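Local structure of uncharacterized protein (Mycobacterium tuberculosis CAS/NITR204, 5VYQ) at residues Thr28-Ala33 and Ser81-Gln86; Gln201-Asp206 and Asn230-Asp235; Pro140-Arg145 and Tyr182-Pro187. The protein is an N-formyltransferase that probably transfers a formyl group from a reduced folate to the sugar amine of dTDP-4-amino-4,6-dideoxyglucose. One frame throughout, in Å; residues are numbered along the deposited sequence.

Overall arrangement
Interactions 1 and 3 reach the same six-stranded mixed sheet. Interaction 1 is buried near the middle of the chain, where the inner parallel strands 24-28 and 78-82 end; interaction 3 lies on the surface, where a loop runs along an outermost strand, 141-147. Interaction 2, partly buried, belongs to the C-terminal part, about 37 Å from interaction 3 between centres and on the other side of the chain's centre. Interactions 1 and 2 share the nucleotide sugar: one holds its diphosphate through an asparagine, a histidine and a lysine, the other its thymine through an amide. Interaction 3 contains neither ligand and relies on two backbone bonds and apolar side chains.

Interaction 1 of 3, residues Thr28-Ala33 and Ser81-Gln86; sequences TDNVHA and SFHCKQ. With 0FX (dTDP-4-amino-4,6-dideoxyglucose), chain D; FON (N-{[4-({[(6R)-2-amino-5-formyl-4-oxo-1,4,5,6,7,8-hexahydropteridin-6-yl]methyl}amino)phenyl]carbonyl}-L-glutamic acid), chain C.
D29 and K85 are joined by a nearly straight bond: backbone N of K85 donates to OD2 of D29 over 2.8 Å, at 172° and on the anti side of the carboxylate. The same oxygen is hydrogen-bonded to S52, which gives the buried carboxylate a second partner. Next to it, OG1 of T28 reaches F82 O at 2.7 Å, in the carbonyl plane, while N of D29 meets H83 O from above that carbonyl's plane at 3.2 Å.

Apolar contact is modest. CB of A33 sits over one face of the H83 imidazole, 4.2 Å from its centroid, a CH-pi contact, and also touches CB of F82.

N30 has two jobs. Its OD1 caps helix 31-43, taking N of A33 at 3.0 Å and more weakly N of H32. Chi1 of 175° swings the amide away from the backbone N, and its other end, ND2, reaches O2P of the nucleotide sugar at 3.0 Å. ND1 of H83 donates to O3P at 2.8 Å, its NE2 being hydrogen-bonded to E166. K85, bent at its second and fourth torsions, brings NZ to O1P at 3.0 Å. Q86 O takes a weak hydrogen bond from N8 of the folate. Polar groups from both loops thus converge on the diphosphate where parallel strands 24-28 and 78-82 end, the usual ligand site of a Rossmann-like formyltransferase domain.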
loop_
_atom_site.group_PDB
_atom_site.type_symbol
_atom_site.label_atom_id
_atom_site.label_comp_id
_atom_site.label_asym_id
_atom_site.label_seq_id
_atom_site.Cartn_x
_atom_site.Cartn_y
_atom_site.Cartn_z
ATOM N N THR A 28 -13.917 29.241 6.477
ATOM C CA THR A 28 -12.997 28.140 6.190
ATOM C C THR A 28 -13.231 26.939 7.107
ATOM O O THR A 28 -13.399 27.099 8.313
ATOM C CB THR A 28 -11.553 28.645 6.328
ATOM O OG1 THR A 28 -10.617 27.621 5.982
ATOM C CG2 THR A 28 -11.251 29.197 7.710
ATOM N N ASP A 29 -13.230 25.749 6.527
ATOM C CA ASP A 29 -13.444 24.501 7.251
ATOM C C ASP A 29 -12.270 23.521 7.110
ATOM O O ASP A 29 -12.415 22.324 7.389
ATOM C CB ASP A 29 -14.736 23.835 6.777
ATOM C CG ASP A 29 -15.966 24.573 7.239
ATOM O OD1 ASP A 29 -15.957 25.093 8.366
ATOM O OD2 ASP A 29 -16.950 24.620 6.465
ATOM N N ASN A 30 -11.133 23.998 6.633
ATOM C CA ASN A 30 -9.953 23.183 6.307
ATOM C C ASN A 30 -8.735 23.740 7.052
ATOM O O ASN A 30 -8.488 24.938 7.086
ATOM C CB ASN A 30 -9.727 23.188 4.785
ATOM C CG ASN A 30 -8.465 22.475 4.357
ATOM O OD1 ASN A 30 -7.379 23.023 4.456
ATOM N ND2 ASN A 30 -8.607 21.263 3.834
ATOM N N VAL A 31 -7.961 22.850 7.682
ATOM C CA VAL A 31 -6.836 23.244 8.507
ATOM C C VAL A 31 -5.769 24.040 7.747
ATOM O O VAL A 31 -5.274 25.031 8.241
ATOM C CB VAL A 31 -6.246 21.993 9.194
ATOM C CG1 VAL A 31 -5.566 21.068 8.190
ATOM C CG2 VAL A 31 -5.313 22.354 10.330
ATOM N N HIS A 32 -5.441 23.623 6.523
ATOM C CA HIS A 32 -4.436 24.321 5.742
ATOM C C HIS A 32 -4.973 25.689 5.311
ATOM O O HIS A 32 -4.286 26.704 5.382
ATOM C CB HIS A 32 -4.004 23.525 4.504
ATOM C CG HIS A 32 -3.724 22.087 4.786
ATOM N ND1 HIS A 32 -2.592 21.673 5.455
ATOM C CD2 HIS A 32 -4.453 20.971 4.551
ATOM C CE1 HIS A 32 -2.623 20.356 5.590
ATOM N NE2 HIS A 32 -3.743 19.907 5.054
ATOM N N ALA A 33 -6.215 25.716 4.845
ATOM C CA ALA A 33 -6.780 26.950 4.331
ATOM C C ALA A 33 -6.969 27.920 5.498
ATOM O O ALA A 33 -6.847 29.126 5.357
ATOM C CB ALA A 33 -8.085 26.686 3.623
ATOM N N SER A 81 -14.538 32.163 0.526
ATOM C CA SER A 81 -14.612 30.748 0.892
ATOM C C SER A 81 -13.219 30.143 0.741
ATOM O O SER A 81 -12.710 29.987 -0.382
ATOM C CB SER A 81 -15.624 30.017 0.017
ATOM O OG SER A 81 -15.457 28.591 0.054
ATOM N N PHE A 82 -12.601 29.839 1.885
ATOM C CA PHE A 82 -11.354 29.112 1.950
ATOM C C PHE A 82 -11.728 27.686 2.323
ATOM O O PHE A 82 -11.544 27.258 3.457
ATOM C CB PHE A 82 -10.396 29.788 2.937
ATOM C CG PHE A 82 -9.573 30.924 2.381
ATOM C CD1 PHE A 82 -10.009 31.705 1.346
ATOM C CD2 PHE A 82 -8.341 31.217 2.935
ATOM C CE1 PHE A 82 -9.246 32.766 0.876
ATOM C CE2 PHE A 82 -7.555 32.263 2.458
ATOM C CZ PHE A 82 -8.030 33.068 1.449
ATOM N N HIS A 83 -12.307 26.960 1.348
ATOM C CA HIS A 83 -12.784 25.622 1.578
ATOM C C HIS A 83 -13.873 25.601 2.646
ATOM O O HIS A 83 -13.848 24.779 3.583
ATOM C CB HIS A 83 -11.702 24.628 2.022
ATOM C CG HIS A 83 -10.494 24.482 1.137
ATOM N ND1 HIS A 83 -9.762 23.310 1.139
ATOM C CD2 HIS A 83 -9.832 25.336 0.317
ATOM C CE1 HIS A 83 -8.710 23.449 0.350
ATOM N NE2 HIS A 83 -8.746 24.657 -0.182
ATOM N N CYS A 84 -14.831 26.519 2.552
ATOM C CA CYS A 84 -16.024 26.455 3.359
ATOM C C CYS A 84 -16.932 25.355 2.840
ATOM O O CYS A 84 -17.243 25.325 1.649
ATOM C CB CYS A 84 -16.764 27.800 3.272
ATOM S SG CYS A 84 -18.279 27.853 4.225
ATOM N N LYS A 85 -17.380 24.475 3.718
ATOM C CA LYS A 85 -18.204 23.344 3.288
ATOM C C LYS A 85 -19.689 23.694 3.184
ATOM O O LYS A 85 -20.422 22.976 2.481
ATOM C CB LYS A 85 -18.035 22.113 4.219
ATOM C CG LYS A 85 -16.669 21.464 4.140
ATOM C CD LYS A 85 -16.603 20.282 3.168
ATOM C CE LYS A 85 -15.290 19.487 3.135
ATOM N NZ LYS A 85 -14.667 19.195 4.457
ATOM N N GLN A 86 -20.085 24.805 3.806
ATOM C CA GLN A 86 -21.487 25.248 3.773
ATOM C C GLN A 86 -21.773 25.996 2.463
ATOM O O GLN A 86 -21.076 26.964 2.160
ATOM C CB GLN A 86 -21.742 26.165 4.956
ATOM C CG GLN A 86 -23.207 26.582 5.006
ATOM C CD GLN A 86 -23.599 27.213 6.335
ATOM O OE1 GLN A 86 -22.785 27.845 7.015
ATOM N NE2 GLN A 86 -24.899 27.116 6.664
HETATM O O4P 0FX D . -9.867 20.099 0.445
HETATM P P2 0FX D . -11.217 20.217 1.067
HETATM O O3P 0FX D . -11.364 21.251 2.161
HETATM O O1G 0FX D . -12.167 20.401 -0.226
HETATM C C1G 0FX D . -13.531 20.022 -0.231
HETATM C C2G 0FX D . -13.929 19.828 -1.700
HETATM O O2G 0FX D . -13.027 18.850 -2.236
HETATM C C3G 0FX D . -13.724 21.148 -2.464
HETATM O O3G 0FX D . -13.901 20.973 -3.891
HETATM C C4G 0FX D . -14.591 22.225 -1.825
HETATM N N4A 0FX D . -14.304 23.483 -2.555
HETATM C C5G 0FX D . -14.237 22.327 -0.340
HETATM C C6G 0FX D . -15.313 23.168 0.344
HETATM O O5G 0FX D . -14.302 21.073 0.362
HETATM O OPP 0FX D . -11.743 18.798 1.614
HETATM P P 0FX D . -11.289 17.952 2.912
HETATM O O1P 0FX D . -12.525 17.328 3.437
HETATM O O2P 0FX D . -10.389 18.807 3.766
HETATM O O5 0FX D . -10.357 16.788 2.322
HETATM C C5 0FX D . -9.061 17.051 1.835
HETATM C C4 0FX D . -8.576 15.848 1.051
HETATM O O4 0FX D . -8.461 14.750 1.954
HETATM C C3 0FX D . -9.501 15.309 -0.039
HETATM O O3 0FX D . -9.288 16.003 -1.274
HETATM C C2 0FX D . -9.141 13.843 -0.188
HETATM C C1 0FX D . -8.776 13.543 1.249
HETATM N N11 0FX D . -9.872 12.880 1.965
HETATM C C61 0FX D . -10.673 13.484 2.867
HETATM C C51 0FX D . -11.662 12.782 3.530
HETATM C C5A 0FX D . -12.563 13.507 4.498
HETATM C C21 0FX D . -9.990 11.498 1.844
HETATM O O21 0FX D . -9.182 10.885 1.010
HETATM N N31 0FX D . -10.940 10.790 2.457
HETATM C C41 0FX D . -11.742 11.420 3.345
HETATM O O41 0FX D . -12.674 10.675 3.972
HETATM N N1 FON C . -21.524 28.140 -2.490
HETATM C C2 FON C . -21.848 28.234 -3.775
HETATM N NA2 FON C . -23.026 28.839 -4.099
HETATM N N3 FON C . -21.030 27.724 -4.710
HETATM C C4 FON C . -19.861 27.104 -4.418
HETATM O O4 FON C . -19.106 26.672 -5.322
HETATM C C4A FON C . -19.457 27.015 -3.004
HETATM N N5 FON C . -18.310 26.372 -2.510
HETATM C C6 FON C . -18.436 25.869 -1.132
HETATM C C7 FON C . -18.825 27.054 -0.243
HETATM N N8 FON C . -20.067 27.599 -0.732
HETATM C C8A FON C . -20.382 27.602 -2.040
HETATM C C9 FON C . -19.409 24.676 -1.004
HETATM N N10 FON C . -18.857 23.533 -1.727
HETATM C C11 FON C . -20.728 19.829 -2.016
HETATM C C12 FON C . -19.534 20.085 -2.692
HETATM C C13 FON C . -18.928 21.332 -2.578
HETATM C C14 FON C . -19.486 22.326 -1.783
HETATM C C15 FON C . -20.676 22.087 -1.103
HETATM C C16 FON C . -21.291 20.840 -1.227
HETATM C C FON C . -21.378 18.446 -2.158
HETATM O O FON C . -20.796 17.474 -2.685
HETATM N N FON C . -22.610 18.298 -1.660
HETATM C CA FON C . -23.327 17.024 -1.632
HETATM C CB FON C . -23.787 16.643 -0.215
HETATM C CG FON C . -22.564 16.541 0.704
HETATM C CD FON C . -22.735 15.778 2.003
HETATM O OE1 FON C . -23.634 14.914 2.082
HETATM O OE2 FON C . -21.932 16.008 2.945
HETATM C CT FON C . -24.491 17.099 -2.575
HETATM O O1 FON C . -24.970 15.995 -2.929
HETATM O O2 FON C . -24.902 18.219 -2.967
HETATM C CP1 FON C . -17.275 26.211 -3.221
HETATM O O3 FON C . -16.285 25.625 -2.795
#

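Interaction 2 of 3, residues Gln201-Asp206 and Asn230-Asp235; sequences QLRRLD and NAWFVD. With 0FX (dTDP-4-amino-4,6-dideoxyglucose), chain D.
R204 lies across the indole of W232. Its CG stands over one face of the six-membered ring, 3.7 Å from the centroid, in a CH-pi contact, with CB and CD touching the same ring. CG is extended away from the backbone N (chi1 -178°), which runs the aliphatic part of the chain across the ring before the chain bends at its third torsion; the guanidinium and indole planes end steeply inclined to each other. W232 reaches this place by folding its ring back over the backbone: CG sits between the backbone N and the carbonyl carbon (chi1 57°).

Beneath this pair the backbones are bridged once. N of W232 donates to R203 O at 3.0 Å, and N of L205 donates to W232 O at 2.8 Å, almost in line with the carbonyl. Farther on, one water spans the two segments, giving a proton to L205 O at 2.6 Å and accepting from V234 N at 3.0 Å.

R203 adds a side-chain bond at the other end: its NE lies 2.8 Å from N230 O, on a lone pair and nearly straight at 169°. E200 forms a salt bridge with the same guanidinium. N230 in turn faces the nucleotide. Its OD1 accepts N31 of the thymine at 2.8 Å and its ND2 donates to O21 at 2.9 Å, while L223 O also takes a bond from ND2.

In the outer shell, K240 makes a cation-pi contact with W232, L205 packs on V243 of strand 240-249, and F233 packs on L217 of the second subunit, in keeping with the dimerization role of this C-terminal domain. This is consistent with R203 acting as a second-shell residue: it holds the backbone carbonyl of N230, whose side-chain amide pairs with a donor and an acceptor of the thymine edge.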
loop_
_atom_site.group_PDB
_atom_site.type_symbol
_atom_site.label_atom_id
_atom_site.label_comp_id
_atom_site.label_asym_id
_atom_site.label_seq_id
_atom_site.Cartn_x
_atom_site.Cartn_y
_atom_site.Cartn_z
ATOM N N GLN A 201 -19.223 6.257 -4.080
ATOM C CA GLN A 201 -19.334 5.134 -4.973
ATOM C C GLN A 201 -18.021 4.582 -5.531
ATOM O O GLN A 201 -17.820 3.382 -5.601
ATOM C CB GLN A 201 -20.224 5.520 -6.125
ATOM C CG GLN A 201 -20.509 4.377 -7.053
ATOM C CD GLN A 201 -21.608 4.680 -8.032
ATOM O OE1 GLN A 201 -22.664 5.204 -7.670
ATOM N NE2 GLN A 201 -21.374 4.336 -9.290
ATOM N N LEU A 202 -17.101 5.464 -5.898
ATOM C CA LEU A 202 -15.774 5.067 -6.368
ATOM C C LEU A 202 -14.949 4.241 -5.367
ATOM O O LEU A 202 -14.096 3.398 -5.743
ATOM C CB LEU A 202 -15.042 6.362 -6.709
ATOM C CG LEU A 202 -13.789 6.347 -7.568
ATOM C CD1 LEU A 202 -13.994 5.765 -8.963
ATOM C CD2 LEU A 202 -13.349 7.803 -7.717
ATOM N N ARG A 203 -15.142 4.535 -4.089
ATOM C CA ARG A 203 -14.480 3.868 -2.972
ATOM C C ARG A 203 -14.541 2.350 -3.053
ATOM O O ARG A 203 -13.611 1.642 -2.650
ATOM C CB ARG A 203 -15.111 4.272 -1.627
ATOM C CG ARG A 203 -14.707 5.640 -1.096
ATOM C CD ARG A 203 -15.424 5.950 0.194
ATOM N NE ARG A 203 -14.832 5.174 1.263
ATOM C CZ ARG A 203 -15.333 5.073 2.470
ATOM N NH1 ARG A 203 -16.468 5.714 2.792
ATOM N NH2 ARG A 203 -14.658 4.374 3.362
ATOM N N ARG A 204 -15.663 1.835 -3.503
ATOM C CA ARG A 204 -15.937 0.413 -3.432
ATOM C C ARG A 204 -15.364 -0.244 -4.664
ATOM O O ARG A 204 -15.671 0.147 -5.783
ATOM C CB ARG A 204 -17.443 0.173 -3.354
ATOM C CG ARG A 204 -17.780 -1.299 -3.231
ATOM C CD ARG A 204 -19.299 -1.442 -3.365
ATOM N NE ARG A 204 -19.517 -1.283 -4.796
ATOM C CZ ARG A 204 -19.490 -2.252 -5.716
ATOM N NH1 ARG A 204 -19.352 -3.537 -5.403
ATOM N NH2 ARG A 204 -19.677 -1.923 -6.990
ATOM N N LEU A 205 -14.461 -1.195 -4.443
ATOM C CA LEU A 205 -13.790 -1.909 -5.514
ATOM C C LEU A 205 -14.559 -3.192 -5.804
ATOM O O LEU A 205 -14.751 -4.005 -4.902
ATOM C CB LEU A 205 -12.382 -2.300 -5.116
ATOM C CG LEU A 205 -11.509 -1.156 -4.569
ATOM C CD1 LEU A 205 -10.157 -1.699 -4.202
ATOM C CD2 LEU A 205 -11.425 -0.062 -5.635
ATOM N N ASP A 206 -14.928 -3.388 -7.061
ATOM C CA ASP A 206 -15.546 -4.638 -7.515
ATOM C C ASP A 206 -14.413 -5.574 -7.988
ATOM O O ASP A 206 -13.742 -5.291 -8.975
ATOM C CB ASP A 206 -16.481 -4.339 -8.688
ATOM C CG ASP A 206 -17.242 -5.571 -9.186
ATOM O OD1 ASP A 206 -16.878 -6.712 -8.848
ATOM O OD2 ASP A 206 -18.224 -5.347 -9.938
ATOM N N ASN A 230 -10.115 4.727 2.532
ATOM C CA ASN A 230 -11.053 5.038 1.492
ATOM C C ASN A 230 -11.487 3.830 0.661
ATOM O O ASN A 230 -12.665 3.565 0.542
ATOM C CB ASN A 230 -10.447 6.068 0.505
ATOM C CG ASN A 230 -10.209 7.449 1.102
ATOM O OD1 ASN A 230 -11.031 8.004 1.870
ATOM N ND2 ASN A 230 -9.115 8.041 0.710
ATOM N N ALA A 231 -10.545 3.155 -0.008
ATOM C CA ALA A 231 -10.899 2.042 -0.885
ATOM C C ALA A 231 -11.192 0.769 -0.057
ATOM O O ALA A 231 -10.504 0.516 0.950
ATOM C CB ALA A 231 -9.718 1.752 -1.773
ATOM N N TRP A 232 -12.211 0.041 -0.502
ATOM C CA TRP A 232 -12.548 -1.217 0.155
ATOM C C TRP A 232 -13.134 -2.167 -0.842
ATOM O O TRP A 232 -13.707 -1.788 -1.855
ATOM C CB TRP A 232 -13.538 -0.964 1.294
ATOM C CG TRP A 232 -14.823 -0.291 0.913
ATOM C CD1 TRP A 232 -15.030 1.057 0.733
ATOM C CD2 TRP A 232 -16.103 -0.903 0.675
ATOM N NE1 TRP A 232 -16.336 1.311 0.383
ATOM C CE2 TRP A 232 -17.026 0.132 0.374
ATOM C CE3 TRP A 232 -16.564 -2.208 0.715
ATOM C CZ2 TRP A 232 -18.378 -0.113 0.130
ATOM C CZ3 TRP A 232 -17.897 -2.448 0.459
ATOM C CH2 TRP A 232 -18.796 -1.409 0.149
ATOM N N PHE A 233 -12.999 -3.440 -0.543
ATOM C CA PHE A 233 -13.732 -4.483 -1.260
ATOM C C PHE A 233 -14.380 -5.374 -0.213
ATOM O O PHE A 233 -14.035 -5.292 0.957
ATOM C CB PHE A 233 -12.813 -5.279 -2.179
ATOM C CG PHE A 233 -11.693 -6.014 -1.488
ATOM C CD1 PHE A 233 -10.434 -5.430 -1.336
ATOM C CD2 PHE A 233 -11.833 -7.327 -1.100
ATOM C CE1 PHE A 233 -9.377 -6.105 -0.750
ATOM C CE2 PHE A 233 -10.798 -8.016 -0.490
ATOM C CZ PHE A 233 -9.555 -7.407 -0.304
ATOM N N VAL A 234 -15.300 -6.217 -0.662
ATOM C CA VAL A 234 -15.860 -7.276 0.170
ATOM C C VAL A 234 -15.391 -8.597 -0.420
ATOM O O VAL A 234 -15.459 -8.791 -1.626
ATOM C CB VAL A 234 -17.399 -7.148 0.260
ATOM C CG1 VAL A 234 -17.978 -8.309 1.048
ATOM C CG2 VAL A 234 -17.688 -5.861 1.034
ATOM N N ASP A 235 -14.822 -9.449 0.431
ATOM C CA ASP A 235 -14.338 -10.741 -0.009
ATOM C C ASP A 235 -15.497 -11.721 -0.138
ATOM O O ASP A 235 -16.631 -11.390 0.185
ATOM C CB ASP A 235 -13.163 -11.255 0.827
ATOM C CG ASP A 235 -13.523 -11.726 2.230
ATOM O OD1 ASP A 235 -14.708 -12.023 2.478
ATOM O OD2 ASP A 235 -12.601 -11.755 3.089
HETATM O O4P 0FX D . -9.867 20.099 0.445
HETATM P P2 0FX D . -11.217 20.217 1.067
HETATM O O3P 0FX D . -11.364 21.251 2.161
HETATM O O1G 0FX D . -12.167 20.401 -0.226
HETATM C C1G 0FX D . -13.531 20.022 -0.231
HETATM C C2G 0FX D . -13.929 19.828 -1.700
HETATM O O2G 0FX D . -13.027 18.850 -2.236
HETATM C C3G 0FX D . -13.724 21.148 -2.464
HETATM O O3G 0FX D . -13.901 20.973 -3.891
HETATM C C4G 0FX D . -14.591 22.225 -1.825
HETATM N N4A 0FX D . -14.304 23.483 -2.555
HETATM C C5G 0FX D . -14.237 22.327 -0.340
HETATM C C6G 0FX D . -15.313 23.168 0.344
HETATM O O5G 0FX D . -14.302 21.073 0.362
HETATM O OPP 0FX D . -11.743 18.798 1.614
HETATM P P 0FX D . -11.289 17.952 2.912
HETATM O O1P 0FX D . -12.525 17.328 3.437
HETATM O O2P 0FX D . -10.389 18.807 3.766
HETATM O O5 0FX D . -10.357 16.788 2.322
HETATM C C5 0FX D . -9.061 17.051 1.835
HETATM C C4 0FX D . -8.576 15.848 1.051
HETATM O O4 0FX D . -8.461 14.750 1.954
HETATM C C3 0FX D . -9.501 15.309 -0.039
HETATM O O3 0FX D . -9.288 16.003 -1.274
HETATM C C2 0FX D . -9.141 13.843 -0.188
HETATM C C1 0FX D . -8.776 13.543 1.249
HETATM N N11 0FX D . -9.872 12.880 1.965
HETATM C C61 0FX D . -10.673 13.484 2.867
HETATM C C51 0FX D . -11.662 12.782 3.530
HETATM C C5A 0FX D . -12.563 13.507 4.498
HETATM C C21 0FX D . -9.990 11.498 1.844
HETATM O O21 0FX D . -9.182 10.885 1.010
HETATM N N31 0FX D . -10.940 10.790 2.457
HETATM C C41 0FX D . -11.742 11.420 3.345
HETATM O O41 0FX D . -12.674 10.675 3.972
HETATM O O HOH W 1 -16.186 -5.648 -3.428
#

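Interaction 3 of 3, residues Pro140-Arg145 and Tyr182-Pro187; sequences PIIAQR and YTAKSP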
loop_
_atom_site.group_PDB
_atom_site.type_symbol
_atom_site.label_atom_id
_atom_site.label_comp_id
_atom_site.label_asym_id
_atom_site.label_seq_id
_atom_site.Cartn_x
_atom_site.Cartn_y
_atom_site.Cartn_z
ATOM N N PRO A 140 -16.761 33.280 -12.705
ATOM C CA PRO A 140 -15.638 33.928 -13.315
ATOM C C PRO A 140 -14.315 33.647 -12.636
ATOM O O PRO A 140 -14.198 33.865 -11.413
ATOM C CB PRO A 140 -16.011 35.425 -13.237
ATOM C CG PRO A 140 -17.503 35.422 -13.220
ATOM C CD PRO A 140 -17.911 34.183 -12.473
ATOM N N ILE A 141 -13.339 33.166 -13.410
ATOM C CA ILE A 141 -12.019 32.884 -12.909
ATOM C C ILE A 141 -11.162 34.100 -12.762
ATOM O O ILE A 141 -10.911 34.837 -13.712
ATOM C CB ILE A 141 -11.329 31.769 -13.743
ATOM C CG1 ILE A 141 -12.185 30.505 -13.655
ATOM C CG2 ILE A 141 -9.914 31.536 -13.250
ATOM C CD1 ILE A 141 -11.751 29.401 -14.578
ATOM N N ILE A 142 -10.624 34.286 -11.570
ATOM C CA ILE A 142 -9.685 35.333 -11.283
ATOM C C ILE A 142 -8.267 34.867 -11.585
ATOM O O ILE A 142 -7.498 35.579 -12.242
ATOM C CB ILE A 142 -9.806 35.793 -9.794
ATOM C CG1 ILE A 142 -11.177 36.419 -9.532
ATOM C CG2 ILE A 142 -8.701 36.754 -9.348
ATOM C CD1 ILE A 142 -11.616 36.414 -8.079
ATOM N N ALA A 143 -7.911 33.695 -11.072
ATOM C CA ALA A 143 -6.596 33.115 -11.319
ATOM C C ALA A 143 -6.663 31.619 -11.131
ATOM O O ALA A 143 -7.538 31.122 -10.425
ATOM C CB ALA A 143 -5.560 33.682 -10.371
ATOM N N GLN A 144 -5.735 30.925 -11.785
ATOM C CA GLN A 144 -5.628 29.514 -11.532
ATOM C C GLN A 144 -4.261 29.025 -11.944
ATOM O O GLN A 144 -3.473 29.700 -12.637
ATOM C CB GLN A 144 -6.788 28.745 -12.189
ATOM C CG GLN A 144 -6.784 28.685 -13.646
ATOM C CD GLN A 144 -7.924 27.935 -14.338
ATOM O OE1 GLN A 144 -8.033 28.149 -15.528
ATOM N NE2 GLN A 144 -8.747 27.093 -13.679
ATOM N N ARG A 145 -3.979 27.828 -11.472
ATOM C CA ARG A 145 -2.679 27.230 -11.673
ATOM C C ARG A 145 -2.789 25.716 -11.662
ATOM O O ARG A 145 -3.399 25.126 -10.768
ATOM C CB ARG A 145 -1.654 27.677 -10.642
ATOM C CG ARG A 145 -0.229 27.181 -10.880
ATOM C CD ARG A 145 0.783 28.004 -10.075
ATOM N NE ARG A 145 0.653 29.397 -10.500
ATOM C CZ ARG A 145 0.980 30.460 -9.767
ATOM N NH1 ARG A 145 1.481 30.313 -8.548
ATOM N NH2 ARG A 145 0.789 31.666 -10.252
ATOM N N TYR A 182 -9.403 42.927 -10.709
ATOM C CA TYR A 182 -9.149 41.959 -11.769
ATOM C C TYR A 182 -10.229 42.032 -12.834
ATOM O O TYR A 182 -11.274 42.621 -12.597
ATOM C CB TYR A 182 -9.142 40.552 -11.154
ATOM C CG TYR A 182 -10.318 40.270 -10.263
ATOM C CD1 TYR A 182 -11.564 39.943 -10.807
ATOM C CD2 TYR A 182 -10.193 40.298 -8.880
ATOM C CE1 TYR A 182 -12.664 39.681 -10.005
ATOM C CE2 TYR A 182 -11.305 40.050 -8.061
ATOM C CZ TYR A 182 -12.517 39.724 -8.638
ATOM O OH TYR A 182 -13.628 39.449 -7.889
ATOM N N THR A 183 -10.009 41.392 -13.976
ATOM C CA THR A 183 -11.076 41.177 -14.933
ATOM C C THR A 183 -11.193 39.653 -15.103
ATOM O O THR A 183 -10.338 38.981 -15.699
ATOM C CB THR A 183 -10.789 41.887 -16.263
ATOM O OG1 THR A 183 -9.592 41.335 -16.796
ATOM C CG2 THR A 183 -10.553 43.335 -16.024
ATOM N N ALA A 184 -12.221 39.102 -14.474
ATOM C CA ALA A 184 -12.354 37.648 -14.391
ATOM C C ALA A 184 -13.078 37.167 -15.616
ATOM O O ALA A 184 -13.804 37.947 -16.234
ATOM C CB ALA A 184 -13.085 37.249 -13.125
ATOM N N LYS A 185 -12.815 35.921 -15.991
ATOM C CA LYS A 185 -13.388 35.312 -17.174
ATOM C C LYS A 185 -13.947 33.934 -16.828
ATOM O O LYS A 185 -13.257 33.120 -16.220
ATOM C CB LYS A 185 -12.315 35.208 -18.253
ATOM C CG LYS A 185 -12.942 35.178 -19.646
ATOM C CD LYS A 185 -11.924 34.880 -20.740
ATOM C CE LYS A 185 -11.872 33.392 -21.059
ATOM N NZ LYS A 185 -10.606 33.012 -21.748
ATOM N N SER A 186 -15.191 33.689 -17.184
ATOM C CA SER A 186 -15.779 32.358 -17.043
ATOM C C SER A 186 -15.136 31.350 -17.980
ATOM O O SER A 186 -14.718 31.741 -19.049
ATOM C CB SER A 186 -17.267 32.411 -17.244
ATOM O OG SER A 186 -17.782 33.090 -16.114
ATOM N N PRO A 187 -14.988 30.081 -17.564
ATOM C CA PRO A 187 -14.450 29.122 -18.502
ATOM C C PRO A 187 -15.366 28.977 -19.683
ATOM O O PRO A 187 -16.563 29.089 -19.554
ATOM C CB PRO A 187 -14.387 27.808 -17.708
ATOM C CG PRO A 187 -15.106 28.027 -16.425
ATOM C CD PRO A 187 -15.178 29.506 -16.218
HETATM O O HOH W 2 -8.141 37.686 -13.570
#
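I141 and K185 form a single antiparallel, hydrogen-bonded bridge, with N of I141 donating to K185 O at 2.8 Å and N of K185 returning to I141 O at 3.2 Å. It joins the loop that follows helix 155-179 to strand 141-147, the outermost strand on this side of the six-stranded sheet. Just beyond the bridge, I142 and A143 both face I129 in a classic beta bulge, and the chain turns a corner there.

The I142 side chain leads back to the loop and lies flat on Y182. CG1 is over the centre of the phenol ring, 3.6 Å from the centroid and only 10° off the normal, a CH-pi contact, while CD1 continues toward the hydroxyl end and comes within 3.5 Å of CZ. Y182 has its ring between the backbone N and the carbonyl carbon (chi1 49°), which turns a face to I142. Its OH is hydrogen-bonded to E131 and R97, so the ring is held at its polar end as well as on its face.

P140 and I141 meet the rest of the loop. CD1 of I141 touches CD of P187 at 3.8 Å, the two side chains crossing at about a right angle. CB of P140 presses on CB of A184 at 3.4 Å, tighter than ordinary carbon contact. Near the bulge, one water donates to I142 O at 2.6 Å and, weakly, to T183 O.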